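Local structure of signal transduction histidine-protein kinase/phosphatase MprB (Mycobacterium hassiacum, 6BLK) at residues A[38-43]-A[151-156]. The protein binds ATP and magnesium through this kinase domain and, as a sensor of a two-component system, probably phosphorylates a histidine of its own transmitter region. Sequence-based numbering, arbitrary orientation.
Sequences WQVIGD and IVLPGR
Q39 and R156 form an antiparallel hydrogen-bonded pair, the bridge at which strand 156-157 meets strand 30-40 in the alpha/beta sandwich of a GHKL-type (HATPase_c) ATP-binding domain. The case illustrates how a strand leaving one part of a sheet can turn to join another: strand segments 38-40 and 151-154 run at 74° to each other, and the chain passes through G155 from strand 147-154 into the short strand 156-157. Two backbone bonds hold the bridge, Q39 N to R156 O at 2.9 Å and nearly straight (171°), and R156 N back to Q39 O, also at 2.9 Å. G155 sits so close that its CA lies 3.1 Å from Q39 O; a CB there would collide with that oxygen and with W38 NE1, and the backbone angles independently call for glycine.

Aromatic packing comes from W38, whose CG is anti to the backbone N, beside the carbonyl carbon. R156 O lies over one face of the indole, 3.5 Å from W38 CE3, and the G155 carbonyl carbon sits near the rim, 3.3 Å from W38 CZ2, while NE1 makes a weak hydrogen bond to L153 O. L72 and Q74 of strand 67-76 and A80 of strand 79-85 also touch this indole. The apolar contact is a single pair, V40 CG2 with L153 CB at 4.0 Å, the two side chains crossing at about a right angle, and M11 of helix 11-25 touches both.

The side chains of Q39 and R156 lie side by side and point the same way, Q39 extended and R156 bent at chi3; Q39 OE1 packs 3.4 Å from R156 CD, with amide and guanidinium planes 88° apart. A polar link lies beyond the bridge, where one water accepts from I41 N and donates to P154 O at 2.8 Å.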
loop_
_atom_site.group_PDB
_atom_site.type_symbol
_atom_site.label_atom_id
_atom_site.label_comp_id
_atom_site.label_asym_id
_atom_site.label_seq_id
_atom_site.Cartn_x
_atom_site.Cartn_y
_atom_site.Cartn_z
ATOM N N TRP A 38 9.861 -8.635 9.133
ATOM C CA TRP A 38 8.819 -8.213 10.074
ATOM C C TRP A 38 7.701 -9.246 10.133
ATOM O O TRP A 38 7.117 -9.601 9.118
ATOM C CB TRP A 38 8.253 -6.855 9.683
ATOM C CG TRP A 38 7.478 -6.185 10.742
ATOM C CD1 TRP A 38 6.117 -5.975 10.808
ATOM C CD2 TRP A 38 8.036 -5.597 11.909
ATOM N NE1 TRP A 38 5.807 -5.314 11.983
ATOM C CE2 TRP A 38 6.967 -5.080 12.677
ATOM C CE3 TRP A 38 9.333 -5.483 12.395
ATOM C CZ2 TRP A 38 7.172 -4.438 13.881
ATOM C CZ3 TRP A 38 9.543 -4.853 13.588
ATOM C CH2 TRP A 38 8.456 -4.329 14.327
ATOM N N GLN A 39 7.335 -9.650 11.338
ATOM C CA GLN A 39 6.280 -10.636 11.552
ATOM C C GLN A 39 5.087 -9.942 12.200
ATOM O O GLN A 39 5.246 -9.217 13.179
ATOM C CB GLN A 39 6.750 -11.789 12.447
ATOM C CG GLN A 39 5.648 -12.793 12.762
ATOM C CD GLN A 39 6.011 -13.749 13.874
ATOM O OE1 GLN A 39 5.805 -13.464 15.053
ATOM N NE2 GLN A 39 6.563 -14.883 13.505
ATOM N N VAL A 40 3.917 -10.125 11.605
ATOM C CA VAL A 40 2.660 -9.590 12.110
ATOM C C VAL A 40 1.792 -10.778 12.490
ATOM O O VAL A 40 1.827 -11.810 11.818
ATOM C CB VAL A 40 1.963 -8.716 11.048
ATOM C CG1 VAL A 40 0.563 -8.298 11.525
ATOM C CG2 VAL A 40 2.830 -7.477 10.695
ATOM N N ILE A 41 1.031 -10.652 13.578
ATOM C CA ILE A 41 0.072 -11.685 13.958
ATOM C C ILE A 41 -1.251 -11.313 13.314
ATOM O O ILE A 41 -1.784 -10.225 13.554
ATOM C CB ILE A 41 -0.068 -11.809 15.487
ATOM C CG1 ILE A 41 1.298 -11.999 16.176
ATOM C CG2 ILE A 41 -1.027 -12.966 15.828
ATOM C CD1 ILE A 41 2.030 -13.235 15.774
ATOM N N GLY A 42 -1.757 -12.184 12.470
ATOM C CA GLY A 42 -3.033 -11.953 11.839
ATOM C C GLY A 42 -3.318 -12.889 10.689
ATOM O O GLY A 42 -3.040 -14.097 10.739
ATOM N N ASP A 43 -3.821 -12.297 9.602
ATOM C CA ASP A 43 -4.479 -13.006 8.516
ATOM C C ASP A 43 -3.668 -12.742 7.255
ATOM O O ASP A 43 -3.762 -11.649 6.679
ATOM C CB ASP A 43 -5.901 -12.504 8.385
ATOM C CG ASP A 43 -6.666 -13.163 7.269
ATOM O OD1 ASP A 43 -6.045 -13.820 6.406
ATOM O OD2 ASP A 43 -7.906 -13.001 7.261
ATOM N N ILE A 151 1.524 2.686 5.895
ATOM C CA ILE A 151 0.816 1.708 6.718
ATOM C C ILE A 151 1.711 1.308 7.882
ATOM O O ILE A 151 2.802 0.741 7.685
ATOM C CB ILE A 151 0.418 0.473 5.902
ATOM C CG1 ILE A 151 -0.610 0.868 4.827
ATOM C CG2 ILE A 151 -0.119 -0.638 6.819
ATOM C CD1 ILE A 151 -0.931 -0.210 3.832
ATOM N N VAL A 152 1.228 1.544 9.091
ATOM C CA VAL A 152 1.930 1.136 10.291
ATOM C C VAL A 152 1.295 -0.164 10.780
ATOM O O VAL A 152 0.074 -0.242 10.930
ATOM C CB VAL A 152 1.880 2.249 11.343
ATOM C CG1 VAL A 152 2.521 1.770 12.648
ATOM C CG2 VAL A 152 2.592 3.460 10.823
ATOM N N LEU A 153 2.129 -1.186 11.045
ATOM C CA LEU A 153 1.681 -2.520 11.464
ATOM C C LEU A 153 2.390 -2.894 12.759
ATOM O O LEU A 153 3.629 -2.859 12.824
ATOM C CB LEU A 153 1.960 -3.603 10.427
ATOM C CG LEU A 153 1.111 -3.484 9.153
ATOM C CD1 LEU A 153 1.611 -4.526 8.173
ATOM C CD2 LEU A 153 -0.380 -3.648 9.472
ATOM N N PRO A 154 1.668 -3.287 13.794
ATOM C CA PRO A 154 2.341 -3.858 14.957
ATOM C C PRO A 154 2.942 -5.210 14.615
ATOM O O PRO A 154 2.458 -5.948 13.751
ATOM C CB PRO A 154 1.223 -3.984 15.997
ATOM C CG PRO A 154 -0.002 -4.079 15.216
ATOM C CD PRO A 154 0.210 -3.291 13.937
ATOM N N GLY A 155 4.035 -5.526 15.286
ATOM C CA GLY A 155 4.619 -6.843 15.095
ATOM C C GLY A 155 5.976 -6.933 15.753
ATOM O O GLY A 155 6.276 -6.188 16.687
ATOM N N ARG A 156 6.817 -7.799 15.198
ATOM C CA ARG A 156 8.139 -8.002 15.769
ATOM C C ARG A 156 9.176 -8.218 14.680
ATOM O O ARG A 156 8.870 -8.759 13.610
ATOM C CB ARG A 156 8.135 -9.183 16.749
ATOM C CG ARG A 156 7.835 -10.511 16.162
ATOM C CD ARG A 156 7.451 -11.514 17.259
ATOM N NE ARG A 156 8.603 -11.949 18.041
ATOM C CZ ARG A 156 8.598 -12.999 18.856
ATOM N NH1 ARG A 156 7.492 -13.723 19.005
ATOM N NH2 ARG A 156 9.697 -13.326 19.521
HETATM O O HOH W 1 0.942 -8.044 14.909
#